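Local coordinates for transcriptional regulator, putative (Vibrio cholerae O1 biovar eltor str. N16961, PDB 3BJN), which probably acts as a DNA-binding IclR-type repressor of allantoin and glyoxylate utilization operons, represented here by its C-terminal, GAF-related domain, the probable effector-binding part, at residues 38-44 with 58-64; 29-35 with 135-141; 53-57 with 116-120. All coordinates share one frame; numbering follows the deposited sequence. Where two conformers were deposited one is given.

Contact 1 of 3, residues 38-44 with 58-64; sequences YRALCVS and QGQSQPL
Two nitrogens of the Arg39 guanidinium, NE and NH2, bind two oxygens of Ser61, the hydroxyl and the backbone carbonyl, across the edge of the six-stranded antiparallel sheet of this IclR C-terminal, GAF-related domain. NE donates to Ser61 OG over 2.9 Å, and the hydroxyl lies almost in the guanidinium plane. The second bond, NH2 to the carbonyl O of Ser61, is 3.1 Å long and less well directed, since the nitrogen sits above the carbonyl plane, 57° out of it. A bend at chi3 (69°) folds the arginine back along the edge strand, so that one guanidinium face overlaps the Gln62-Pro63 peptide only at its margin, while the proline ring runs beside it in the same direction.

Behind this grip, backbone bonds set the register of 39-44 against 61-63. Ala40 and Gln62 form the hydrogen-bonded pair: Ala40 N reaches Gln62 O at 2.8 Å, and Gln62 N returns to Ala40 O. Arg39 with Pro63 and Leu41 with Ser61 are non-hydrogen-bonded pairs. The pairing carries on past the short strand, with Cys42 N bound to Gln60 O and Gly59 N to Cys42 O, while Leu64 N to Tyr38 O closes the other end. A water oxygen lies 2.8 Å from Ala40 O.

Side-chain packing differs along the edge. In one of its two conformers, Gln58 extends past Val43 O toward Ser44 CA, at the classic bulge where Val43 and Ser44 both face Tyr32, and its OE1 is bound by Gln45 N. Leu41 turns CD1 toward the Gln60 carbonyl. On the face holding Ala40, Met73 of helix 67-76 touches both Ala40 and Leu64. There the two branches of Leu64 part: CD2 lies 3.6 Å from Arg39 O, and CD1 meets Ala40 CB at the same 3.6 Å.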
ATOM      1  N   TYR A  38      10.062  -7.404  -8.413  1.00 11.98           N
ATOM      2  CA  TYR A  38       9.428  -8.316  -7.474  1.00 12.29           C
ATOM      3  C   TYR A  38       9.103  -7.655  -6.127  1.00 12.96           C
ATOM      4  O   TYR A  38       8.682  -8.360  -5.185  1.00 13.57           O
ATOM      5  CB  TYR A  38      10.353  -9.505  -7.216  1.00 12.34           C
ATOM      6  CG  TYR A  38      10.555 -10.426  -8.377  1.00 10.70           C
ATOM      7  CD1 TYR A  38       9.487 -10.840  -9.185  1.00 10.34           C
ATOM      8  CD2 TYR A  38      11.820 -10.960  -8.652  1.00 11.12           C
ATOM      9  CE1 TYR A  38       9.676 -11.740 -10.233  1.00 11.69           C
ATOM     10  CE2 TYR A  38      12.026 -11.844  -9.677  1.00 10.38           C
ATOM     11  CZ  TYR A  38      10.958 -12.258 -10.479  1.00 10.66           C
ATOM     12  OH  TYR A  38      11.225 -13.161 -11.482  1.00 10.36           O
ATOM     13  N   ARG A  39       9.357  -6.338  -6.006  1.00 13.28           N
ATOM     14  CA  ARG A  39       9.337  -5.681  -4.671  1.00 13.68           C
ATOM     15  C   ARG A  39       8.523  -4.410  -4.655  1.00 15.06           C
ATOM     16  O   ARG A  39       8.225  -3.849  -5.700  1.00 15.06           O
ATOM     17  CB  ARG A  39      10.766  -5.403  -4.154  1.00 14.34           C
ATOM     18  CG  ARG A  39      11.656  -6.658  -4.245  1.00 14.98           C
ATOM     19  CD  ARG A  39      13.040  -6.397  -3.725  1.00 16.14           C
ATOM     20  NE  ARG A  39      13.076  -6.193  -2.286  1.00 16.21           N
ATOM     21  CZ  ARG A  39      13.161  -7.166  -1.373  1.00 18.62           C
ATOM     22  NH1 ARG A  39      13.179  -8.458  -1.731  1.00 17.31           N
ATOM     23  NH2 ARG A  39      13.192  -6.836  -0.071  1.00 19.59           N
ATOM     24  N   ALA A  40       8.119  -4.021  -3.447  1.00 15.36           N
ATOM     25  CA  ALA A  40       7.354  -2.791  -3.201  1.00 16.92           C
ATOM     26  C   ALA A  40       8.348  -1.824  -2.571  1.00 16.36           C
ATOM     27  O   ALA A  40       8.867  -2.079  -1.485  1.00 16.94           O
ATOM     28  CB  ALA A  40       6.200  -3.075  -2.255  1.00 18.78           C
ATOM     29  N   LEU A  41       8.624  -0.729  -3.265  1.00 16.11           N
ATOM     30  CA  LEU A  41       9.564   0.261  -2.761  1.00 15.81           C
ATOM     31  C   LEU A  41       8.827   1.375  -1.996  1.00 16.27           C
ATOM     32  O   LEU A  41       7.864   1.941  -2.501  1.00 16.14           O
ATOM     33  CB  LEU A  41      10.348   0.868  -3.929  1.00 16.67           C
ATOM     34  CG  LEU A  41      11.250   2.039  -3.557  1.00 17.64           C
ATOM     35  CD1 LEU A  41      12.445   1.573  -2.714  1.00 19.97           C
ATOM     36  CD2 LEU A  41      11.741   2.745  -4.811  1.00 20.68           C
ATOM     37  N   CYS A  42       9.297   1.697  -0.801  1.00 16.07           N
ATOM     38  CA  CYS A  42       8.717   2.827  -0.084  1.00 15.64           C
ATOM     39  C   CYS A  42       9.393   4.118  -0.558  1.00 16.67           C
ATOM     40  O   CYS A  42      10.557   4.374  -0.233  1.00 17.50           O
ATOM     41  CB  CYS A  42       8.880   2.626   1.406  1.00 17.34           C
ATOM     42  SG  CYS A  42       8.139   3.987   2.328  1.00 20.45           S
ATOM     43  N   VAL A  43       8.683   4.908  -1.354  1.00 15.48           N
ATOM     44  CA  VAL A  43       9.277   6.091  -1.970  1.00 16.19           C
ATOM     45  C   VAL A  43       9.213   7.324  -1.062  1.00 16.17           C
ATOM     46  O   VAL A  43      10.140   8.156  -1.029  1.00 16.90           O
ATOM     47  CB  VAL A  43       8.606   6.392  -3.327  1.00 16.07           C
ATOM     48  CG1 VAL A  43       9.035   7.740  -3.891  1.00 17.74           C
ATOM     49  CG2 VAL A  43       8.961   5.278  -4.328  1.00 17.30           C
ATOM     50  N   SER A  44       8.126   7.432  -0.307  1.00 16.30           N
ATOM     51  CA  SER A  44       7.964   8.563   0.593  1.00 15.58           C
ATOM     52  C   SER A  44       7.188   8.085   1.810  1.00 16.56           C
ATOM     53  O   SER A  44       6.246   7.317   1.676  1.00 15.94           O
ATOM     54  CB  SER A  44       7.220   9.699  -0.097  1.00 15.68           C
ATOM     55  OG  SER A  44       7.139  10.853   0.763  1.00 18.41           O
ATOM     56  N   GLN A  58      11.434   4.303   4.377  0.50 18.18           N
ATOM     57  CA  GLN A  58      11.688   5.082   3.171  0.50 17.16           C
ATOM     58  C   GLN A  58      13.012   4.686   2.511  0.50 17.27           C
ATOM     59  O   GLN A  58      14.050   4.577   3.182  0.50 17.22           O
ATOM     60  CB  GLN A  58      11.688   6.579   3.482  0.50 17.25           C
ATOM     61  CG  GLN A  58      11.617   7.417   2.233  0.50 15.48           C
ATOM     62  CD  GLN A  58      11.420   8.888   2.522  0.50 14.45           C
ATOM     63  OE1 GLN A  58      10.430   9.300   3.133  0.50 12.88           O
ATOM     64  NE2 GLN A  58      12.353   9.697   2.053  0.50 17.32           N
ATOM     65  N   GLY A  59      12.961   4.464   1.199  1.00 16.60           N
ATOM     66  CA  GLY A  59      14.159   4.085   0.427  1.00 17.55           C
ATOM     67  C   GLY A  59      14.479   2.603   0.452  1.00 17.54           C
ATOM     68  O   GLY A  59      15.446   2.159  -0.192  1.00 18.62           O
ATOM     69  N   GLN A  60      13.691   1.846   1.204  1.00 17.46           N
ATOM     70  CA  GLN A  60      13.838   0.384   1.246  1.00 18.10           C
ATOM     71  C   GLN A  60      12.596  -0.301   0.665  1.00 17.62           C
ATOM     72  O   GLN A  60      11.510   0.275   0.630  1.00 16.56           O
ATOM     73  CB  GLN A  60      14.117  -0.106   2.673  1.00 19.53           C
ATOM     74  CG  GLN A  60      15.416   0.472   3.306  1.00 23.94           C
ATOM     75  CD  GLN A  60      16.691   0.217   2.488  1.00 28.42           C
ATOM     76  OE1 GLN A  60      16.952  -0.910   2.018  1.00 30.30           O
ATOM     77  NE2 GLN A  60      17.511   1.261   2.340  1.00 30.11           N
ATOM     78  N   SER A  61      12.792  -1.542   0.210  1.00 17.45           N
ATOM     79  CA  SER A  61      11.720  -2.316  -0.393  1.00 17.43           C
ATOM     80  C   SER A  61      11.471  -3.646   0.326  1.00 18.74           C
ATOM     81  O   SER A  61      12.325  -4.141   1.080  1.00 19.75           O
ATOM     82  CB  SER A  61      12.024  -2.600  -1.860  1.00 17.58           C
ATOM     83  OG  SER A  61      13.203  -3.362  -1.954  1.00 15.42           O
ATOM     84  N   GLN A  62      10.277  -4.184   0.111  1.00 19.19           N
ATOM     85  CA  GLN A  62       9.807  -5.451   0.675  0.50 19.56           C
ATOM     86  C   GLN A  62       9.308  -6.323  -0.475  1.00 19.43           C
ATOM     87  O   GLN A  62       8.822  -5.791  -1.455  1.00 18.74           O
ATOM     88  CB  GLN A  62       8.619  -5.189   1.612  0.50 20.91           C
ATOM     89  CG  GLN A  62       8.986  -4.549   2.964  0.50 21.56           C
ATOM     90  CD  GLN A  62       9.638  -5.543   3.925  0.50 25.01           C
ATOM     91  OE1 GLN A  62       9.111  -6.636   4.172  0.50 26.76           O
ATOM     92  NE2 GLN A  62      10.790  -5.165   4.471  0.50 25.24           N
ATOM     93  N   PRO A  63       9.319  -7.652  -0.317  1.00 19.12           N
ATOM     94  CA  PRO A  63       8.728  -8.450  -1.394  1.00 19.14           C
ATOM     95  C   PRO A  63       7.265  -8.082  -1.663  1.00 19.35           C
ATOM     96  O   PRO A  63       6.495  -7.800  -0.731  1.00 19.16           O
ATOM     97  CB  PRO A  63       8.827  -9.893  -0.853  1.00 19.93           C
ATOM     98  CG  PRO A  63       9.931  -9.843   0.156  1.00 21.40           C
ATOM     99  CD  PRO A  63       9.833  -8.489   0.784  1.00 19.99           C
ATOM    100  N   LEU A  64       6.893  -8.093  -2.940  1.00 19.41           N
ATOM    101  CA  LEU A  64       5.548  -7.791  -3.385  1.00 21.49           C
ATOM    102  C   LEU A  64       4.717  -9.058  -3.253  1.00 21.18           C
ATOM    103  O   LEU A  64       4.560  -9.848  -4.211  1.00 21.84           O
ATOM    104  CB  LEU A  64       5.624  -7.287  -4.835  1.00 22.42           C
ATOM    105  CG  LEU A  64       4.698  -6.233  -5.418  1.00 25.13           C
ATOM    106  CD1 LEU A  64       4.333  -5.165  -4.491  1.00 27.72           C
ATOM    107  CD2 LEU A  64       5.297  -5.697  -6.761  1.00 24.39           C
TER
HETATM  108  O   HOH W   1       8.542  -1.182   1.194  1.00 43.89           O

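Contact 2 of 3, residues 29-35 with 135-141; sequences MAAYMVP and IGAISVM
Two central strands of the antiparallel sheet, 29-35 and 135-141, run antiparallel through the buried middle of the domain, their N-to-C directions 151° apart. Ala31 with Ser139 and Met33 with Ala137 are the hydrogen-bonded pairs, each closed by two backbone bonds: Ala31 N to Ser139 O measures 2.8 Å, and Met33 N to Ala137 O, 2.9 Å, is almost straight at 176°. Beyond them the Met141 N to Met29 O bond is weak, but a water joins Met29 N to Met141 O.

On the face carrying Ala30, Tyr32, Ile138 and Val140, Tyr32 holds CG opposite its backbone N (chi1 179°), which lays the ring toward the neighbouring strand. Ile138 crosses the tyrosine at about a right angle and sets CD1 3.8 Å from Tyr32 CD1. Helix 12-26 covers this layer, with Leu19 and Leu22 on Ile138 and Val15 on Tyr32.

The face of Ala31, Met33 and Ser139 is built differently. Met141, a selenomethionine, bends at chi2 and chi3 and reaches across to strand 29-35, where CE lies 3.6 Å from Ala31 CB. Ser139 OG lies near Met33 CG, but its polar partners are the hydroxyls of Ser69 and Ser125. At the far end Gly136 faces 29-35 with the side that a CB would occupy, and such an atom would collide with Met33 O and Tyr32 CE1; Ile135 and Gly136 form a classic beta bulge opposite Val128. Pairing of an early strand with one near the chain's end, beneath a helix, is consistent with the GAF-like alpha/beta fold of IclR C-terminal domains.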
HETATM    1  N   MSE A  29       1.127   6.890  10.675  1.00 14.82           N
HETATM    2  CA  MSE A  29       2.153   6.820   9.630  0.50 18.76           C
HETATM    3  C   MSE A  29       1.499   6.547   8.294  1.00 16.61           C
HETATM    4  O   MSE A  29       0.540   5.759   8.233  1.00 15.73           O
HETATM    5  CB  MSE A  29       3.056   5.611   9.867  0.50 18.01           C
HETATM    6  CG  MSE A  29       3.863   5.596  11.097  0.50 21.12           C
HETATM    7 SE   MSE A  29       5.232   4.241  10.740  0.50 31.51          SE
HETATM    8  CE  MSE A  29       6.318   5.321   9.697  0.50 16.69           C
ATOM      9  N   ALA A  30       2.021   7.154   7.228  1.00 16.42           N
ATOM     10  CA  ALA A  30       1.470   6.937   5.885  1.00 15.64           C
ATOM     11  C   ALA A  30       2.626   6.894   4.909  1.00 15.61           C
ATOM     12  O   ALA A  30       3.655   7.555   5.119  1.00 15.74           O
ATOM     13  CB  ALA A  30       0.511   8.066   5.510  1.00 17.85           C
ATOM     14  N   ALA A  31       2.469   6.111   3.851  1.00 13.98           N
ATOM     15  CA  ALA A  31       3.548   5.991   2.869  1.00 14.34           C
ATOM     16  C   ALA A  31       3.010   5.902   1.449  1.00 14.57           C
ATOM     17  O   ALA A  31       1.853   5.530   1.234  1.00 14.48           O
ATOM     18  CB  ALA A  31       4.374   4.766   3.153  1.00 14.92           C
ATOM     19  N   TYR A  32       3.880   6.255   0.497  1.00 14.20           N
ATOM     20  CA  TYR A  32       3.641   6.041  -0.925  1.00 14.31           C
ATOM     21  C   TYR A  32       4.625   4.995  -1.393  1.00 15.22           C
ATOM     22  O   TYR A  32       5.847   5.156  -1.239  1.00 13.99           O
ATOM     23  CB  TYR A  32       3.902   7.337  -1.672  1.00 15.29           C
ATOM     24  CG  TYR A  32       3.720   7.248  -3.157  1.00 16.30           C
ATOM     25  CD1 TYR A  32       2.486   6.927  -3.700  1.00 19.24           C
ATOM     26  CD2 TYR A  32       4.789   7.490  -4.007  1.00 18.70           C
ATOM     27  CE1 TYR A  32       2.323   6.871  -5.105  1.00 20.94           C
ATOM     28  CE2 TYR A  32       4.640   7.436  -5.389  1.00 21.95           C
ATOM     29  CZ  TYR A  32       3.415   7.106  -5.917  1.00 20.79           C
ATOM     30  OH  TYR A  32       3.275   7.077  -7.292  1.00 23.27           O
HETATM   31  N   MSE A  33       4.048   3.941  -1.928  1.00 15.38           N
HETATM   32  CA  MSE A  33       4.785   2.753  -2.382  1.00 16.13           C
HETATM   33  C   MSE A  33       4.699   2.632  -3.888  1.00 15.63           C
HETATM   34  O   MSE A  33       3.674   2.984  -4.481  1.00 14.98           O
HETATM   35  CB  MSE A  33       4.139   1.506  -1.771  1.00 17.95           C
HETATM   36  CG  MSE A  33       3.642   1.687  -0.325  1.00 21.41           C
HETATM   37 SE   MSE A  33       5.261   1.572   0.785  1.00 34.90          SE
HETATM   38  CE  MSE A  33       5.346  -0.285   0.512  1.00 26.08           C
ATOM     39  N   VAL A  34       5.746   2.101  -4.519  1.00 14.25           N
ATOM     40  CA  VAL A  34       5.657   1.825  -5.956  0.50 13.89           C
ATOM     41  C   VAL A  34       6.193   0.441  -6.231  1.00 14.20           C
ATOM     42  O   VAL A  34       7.073  -0.059  -5.513  1.00 15.45           O
ATOM     43  CB  VAL A  34       6.359   2.853  -6.874  0.50 13.91           C
ATOM     44  CG1 VAL A  34       5.737   4.240  -6.711  0.50 14.21           C
ATOM     45  CG2 VAL A  34       7.865   2.848  -6.656  0.50 12.11           C
ATOM     46  N   PRO A  35       5.620  -0.220  -7.248  1.00 13.81           N
ATOM     47  CA  PRO A  35       6.102  -1.567  -7.567  1.00 13.68           C
ATOM     48  C   PRO A  35       7.381  -1.502  -8.390  1.00 13.92           C
ATOM     49  O   PRO A  35       7.459  -0.703  -9.334  1.00 16.11           O
ATOM     50  CB  PRO A  35       4.938  -2.168  -8.355  1.00 14.54           C
ATOM     51  CG  PRO A  35       4.215  -1.002  -8.983  1.00 14.82           C
ATOM     52  CD  PRO A  35       4.489   0.210  -8.117  1.00 14.35           C
ATOM     53  N   ILE A 135       0.355   2.971 -10.915  1.00 19.76           N
ATOM     54  CA  ILE A 135       1.664   3.571 -10.710  1.00 20.73           C
ATOM     55  C   ILE A 135       2.211   3.420  -9.285  1.00 19.14           C
ATOM     56  O   ILE A 135       3.419   3.414  -9.083  1.00 19.79           O
ATOM     57  CB  ILE A 135       1.758   5.034 -11.228  1.00 21.12           C
ATOM     58  CG1 ILE A 135       0.821   5.949 -10.472  1.00 23.14           C
ATOM     59  CG2 ILE A 135       1.591   5.082 -12.811  1.00 22.79           C
ATOM     60  CD1 ILE A 135       0.842   7.428 -10.900  1.00 23.76           C
ATOM     61  N   GLY A 136       1.323   3.260  -8.313  1.00 17.43           N
ATOM     62  CA  GLY A 136       1.761   3.107  -6.934  1.00 16.85           C
ATOM     63  C   GLY A 136       0.605   2.847  -5.996  1.00 16.47           C
ATOM     64  O   GLY A 136      -0.488   2.433  -6.415  1.00 16.79           O
ATOM     65  N   ALA A 137       0.849   3.060  -4.710  1.00 15.93           N
ATOM     66  CA  ALA A 137      -0.219   2.883  -3.719  1.00 16.47           C
ATOM     67  C   ALA A 137       0.020   3.820  -2.574  1.00 16.75           C
ATOM     68  O   ALA A 137       1.170   4.077  -2.234  1.00 18.21           O
ATOM     69  CB  ALA A 137      -0.283   1.467  -3.218  1.00 16.71           C
ATOM     70  N   ILE A 138      -1.065   4.296  -1.953  1.00 16.81           N
ATOM     71  CA  ILE A 138      -0.954   5.040  -0.683  1.00 17.08           C
ATOM     72  C   ILE A 138      -1.366   4.095   0.407  1.00 17.48           C
ATOM     73  O   ILE A 138      -2.350   3.361   0.248  1.00 16.69           O
ATOM     74  CB  ILE A 138      -1.917   6.275  -0.657  1.00 17.15           C
ATOM     75  CG1 ILE A 138      -1.435   7.340  -1.655  1.00 19.75           C
ATOM     76  CG2 ILE A 138      -2.081   6.819   0.804  1.00 18.28           C
ATOM     77  CD1 ILE A 138      -0.147   8.057  -1.242  1.00 23.60           C
ATOM     78  N   SER A 139      -0.641   4.101   1.518  1.00 17.87           N
ATOM     79  CA  SER A 139      -0.890   3.159   2.594  0.50 17.94           C
ATOM     80  C   SER A 139      -0.786   3.834   3.953  1.00 18.77           C
ATOM     81  O   SER A 139       0.010   4.762   4.115  1.00 18.69           O
ATOM     82  CB  SER A 139       0.135   2.033   2.520  0.50 18.41           C
ATOM     83  OG  SER A 139       0.107   1.390   1.248  0.50 16.98           O
ATOM     84  N   VAL A 140      -1.598   3.368   4.893  1.00 18.34           N
ATOM     85  CA  VAL A 140      -1.392   3.661   6.311  1.00 18.55           C
ATOM     86  C   VAL A 140      -0.984   2.351   6.964  1.00 18.54           C
ATOM     87  O   VAL A 140      -1.577   1.284   6.693  1.00 18.30           O
ATOM     88  CB  VAL A 140      -2.655   4.234   6.959  1.00 18.28           C
ATOM     89  CG1 VAL A 140      -2.651   4.064   8.515  1.00 20.45           C
ATOM     90  CG2 VAL A 140      -2.819   5.719   6.535  1.00 18.17           C
HETATM   91  N   MSE A 141       0.057   2.433   7.789  1.00 19.50           N
HETATM   92  CA  MSE A 141       0.569   1.306   8.592  1.00 21.45           C
HETATM   93  C   MSE A 141       0.377   1.718  10.036  1.00 20.42           C
HETATM   94  O   MSE A 141       0.882   2.768  10.446  1.00 19.46           O
HETATM   95  CB  MSE A 141       2.061   1.093   8.310  1.00 22.69           C
HETATM   96  CG  MSE A 141       2.361   0.640   6.898  1.00 29.38           C
HETATM   97 SE   MSE A 141       2.567   2.208   5.730  1.00 49.16          SE
HETATM   98  CE  MSE A 141       4.496   2.047   5.489  1.00 42.40           C
TER
HETATM   99  O   HOH W   2       0.878   4.569  12.449  1.00 14.59           O

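Contact 3 of 3, residues 53-57 with 116-120; sequences RCSFV and EIDPG
Asp118 and Ser55 join two surface loops of the GAF-related domain, one between strands 39-45 and 61-63, the other between strands 111-114 and 121-130. The tight part is a two-bond grip in which each carboxylate oxygen takes a different donor of the same serine. Ser55 OG donates to Asp118 OD1 over 2.7 Å and meets the syn lone pair of OD1. Ser55 N donates to Asp118 OD2 over 2.8 Å, arriving on the syn side of that oxygen but 25° out of the carboxylate plane. Bound at both oxygens, the carboxylate is restrained from rotating about its CB-CG bond. The serine OG stands beside its own backbone N (chi1 -70°), and hydroxyl and amide thus face the same acid group.

Beside this polar grip lies a small apolar patch, also closely packed. Phe56 and Ile117 cross at about a right angle, the two branches of the isoleucine dividing their work: CD1 comes to 3.3 Å from Phe56 CZ, a notably tight approach for two carbons, and CG2 rests 3.7 Å from Ser55 CB. Gln62 of strand 61-63 touches both Ser55 and Phe56, which places the patch at the sheet edge, while the loop residue Arg66 lies against Ile117.

The other side is loose. Neither segment forms a regular strand, the nearest CA atoms, those of Cys54 and Asp118, are 6.4 Å apart, and just 202 Å² is buried in all. The loop of Asp118 has a separate tie to helix 67-76, a salt bridge from Glu116 to Lys71. Between the two segments on this side a water forms the bridge, donating to Arg53 O at 2.9 Å and, at a longer 3.2 Å, to Asp118 OD1, the same oxygen that takes the serine hydroxyl.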
ATOM      1  N   ARG A  53       7.772   0.988  15.074  0.50 17.95           N
ATOM      2  CA  ARG A  53       8.957   0.564  14.295  0.50 19.20           C
ATOM      3  C   ARG A  53       8.742  -0.612  13.361  0.50 19.49           C
ATOM      4  O   ARG A  53       9.295  -1.700  13.556  0.50 18.94           O
ATOM      5  CB  ARG A  53      10.125   0.220  15.217  1.00 20.02           C
ATOM      6  CG  ARG A  53      10.601   1.424  16.032  1.00 22.46           C
ATOM      7  CD  ARG A  53      12.090   1.483  16.245  1.00 28.52           C
ATOM      8  NE  ARG A  53      12.464   2.703  16.966  1.00 32.79           N
ATOM      9  CZ  ARG A  53      13.680   2.973  17.449  1.00 33.70           C
ATOM     10  NH1 ARG A  53      14.686   2.121  17.306  1.00 34.40           N
ATOM     11  NH2 ARG A  53      13.887   4.119  18.080  1.00 36.12           N
ATOM     12  N   CYS A  54       7.976  -0.387  12.315  0.50 20.04           N
ATOM     13  CA  CYS A  54       7.626  -1.484  11.430  0.50 21.08           C
ATOM     14  C   CYS A  54       8.593  -1.688  10.248  0.50 21.01           C
ATOM     15  O   CYS A  54       9.625  -1.009  10.146  1.00 20.78           O
ATOM     16  CB  CYS A  54       6.181  -1.320  10.988  1.00 21.69           C
ATOM     17  SG  CYS A  54       5.912  -0.073   9.706  1.00 25.86           S
ATOM     18  N   SER A  55       8.280  -2.658   9.389  1.00 20.06           N
ATOM     19  CA  SER A  55       9.208  -3.083   8.356  1.00 20.58           C
ATOM     20  C   SER A  55       9.334  -2.121   7.179  1.00 20.99           C
ATOM     21  O   SER A  55      10.269  -2.253   6.395  1.00 22.59           O
ATOM     22  CB  SER A  55       8.877  -4.491   7.859  1.00 20.97           C
ATOM     23  OG  SER A  55       9.159  -5.455   8.855  1.00 19.98           O
ATOM     24  N   PHE A  56       8.412  -1.173   7.070  1.00 21.18           N
ATOM     25  CA  PHE A  56       8.398  -0.209   5.974  1.00 21.64           C
ATOM     26  C   PHE A  56       9.275   0.987   6.309  1.00 21.70           C
ATOM     27  O   PHE A  56       9.040   1.684   7.294  1.00 22.46           O
ATOM     28  CB  PHE A  56       6.960   0.215   5.701  1.00 22.22           C
ATOM     29  CG  PHE A  56       6.120  -0.897   5.163  1.00 23.10           C
ATOM     30  CD1 PHE A  56       6.249  -1.298   3.832  1.00 23.81           C
ATOM     31  CD2 PHE A  56       5.234  -1.581   5.988  1.00 20.86           C
ATOM     32  CE1 PHE A  56       5.498  -2.340   3.318  1.00 24.82           C
ATOM     33  CE2 PHE A  56       4.475  -2.625   5.483  1.00 23.27           C
ATOM     34  CZ  PHE A  56       4.600  -3.003   4.128  1.00 23.33           C
ATOM     35  N   VAL A  57      10.283   1.205   5.467  1.00 20.53           N
ATOM     36  CA  VAL A  57      11.283   2.253   5.692  1.00 19.29           C
ATOM     37  C   VAL A  57      11.493   2.974   4.358  1.00 18.38           C
ATOM     38  O   VAL A  57      11.706   2.331   3.333  1.00 18.25           O
ATOM     39  CB  VAL A  57      12.625   1.634   6.170  1.00 20.18           C
ATOM     40  CG1 VAL A  57      13.754   2.696   6.223  1.00 21.38           C
ATOM     41  CG2 VAL A  57      12.454   0.998   7.563  1.00 20.92           C
ATOM     42  N   GLU A 116       0.474  -9.405   8.632  1.00 20.90           N
ATOM     43  CA  GLU A 116       1.074 -10.257   7.577  1.00 21.91           C
ATOM     44  C   GLU A 116       2.565 -10.029   7.484  1.00 22.32           C
ATOM     45  O   GLU A 116       3.303 -10.904   6.992  1.00 23.29           O
ATOM     46  CB  GLU A 116       0.438 -10.018   6.206  1.00 22.71           C
ATOM     47  CG  GLU A 116      -1.040 -10.372   6.138  1.00 24.33           C
ATOM     48  CD  GLU A 116      -1.607 -10.254   4.750  1.00 26.57           C
ATOM     49  OE1 GLU A 116      -0.804 -10.128   3.789  1.00 27.17           O
ATOM     50  OE2 GLU A 116      -2.854 -10.303   4.608  1.00 27.40           O
ATOM     51  N   ILE A 117       2.994  -8.851   7.932  1.00 21.40           N
ATOM     52  CA  ILE A 117       4.401  -8.440   7.865  1.00 21.09           C
ATOM     53  C   ILE A 117       5.026  -8.301   9.258  1.00 20.72           C
ATOM     54  O   ILE A 117       6.041  -8.934   9.542  1.00 21.43           O
ATOM     55  CB  ILE A 117       4.571  -7.155   7.028  1.00 21.76           C
ATOM     56  CG1 ILE A 117       4.119  -7.430   5.587  1.00 22.83           C
ATOM     57  CG2 ILE A 117       6.043  -6.715   6.998  1.00 22.13           C
ATOM     58  CD1 ILE A 117       3.958  -6.193   4.747  1.00 24.23           C
ATOM     59  N   ASP A 118       4.387  -7.487  10.116  1.00 18.92           N
ATOM     60  CA  ASP A 118       4.869  -7.210  11.469  1.00 18.49           C
ATOM     61  C   ASP A 118       3.707  -7.566  12.391  1.00 17.46           C
ATOM     62  O   ASP A 118       2.601  -7.043  12.209  1.00 17.04           O
ATOM     63  CB  ASP A 118       5.176  -5.700  11.625  1.00 19.25           C
ATOM     64  CG  ASP A 118       6.290  -5.234  10.725  1.00 19.94           C
ATOM     65  OD1 ASP A 118       7.384  -5.834  10.806  1.00 22.12           O
ATOM     66  OD2 ASP A 118       6.090  -4.253   9.974  1.00 20.10           O
ATOM     67  N   PRO A 119       3.952  -8.440  13.391  1.00 17.92           N
ATOM     68  CA  PRO A 119       2.889  -8.813  14.309  1.00 17.51           C
ATOM     69  C   PRO A 119       2.306  -7.577  14.984  1.00 17.60           C
ATOM     70  O   PRO A 119       3.059  -6.719  15.463  1.00 18.79           O
ATOM     71  CB  PRO A 119       3.625  -9.690  15.356  1.00 17.34           C
ATOM     72  CG  PRO A 119       4.751 -10.290  14.598  1.00 21.02           C
ATOM     73  CD  PRO A 119       5.211  -9.131  13.709  1.00 18.22           C
ATOM     74  N   GLY A 120       0.977  -7.473  15.011  1.00 16.58           N
ATOM     75  CA  GLY A 120       0.323  -6.371  15.736  1.00 16.19           C
ATOM     76  C   GLY A 120       0.184  -5.083  14.943  1.00 17.37           C
ATOM     77  O   GLY A 120      -0.338  -4.101  15.475  1.00 16.62           O
TER
HETATM   78  O   HOH W   3       8.876  -4.615  13.398  1.00 43.29           O

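Contacts 1 and 2 belong to one sheet and share a boundary: strands 29-36 and 39-45 are neighbours, joined by Leu41 N to Val34 O and Tyr32 N to Ser44 O. Contact 2 is the core, its centre about 4 Å from that of the chain, and is mainly backbone bonding and apolar packing. Contact 1, its centre about 10 Å out, has the same backbone pairing but adds a solvent-exposed arginine bound to a serine. Contact 3, its centre about 13 Å out, joins loops and relies on a carboxylate instead of strand pairing. Phe56 links it inward, touching Met33 and Met141 of contact 2 and Gln62 of contact 1.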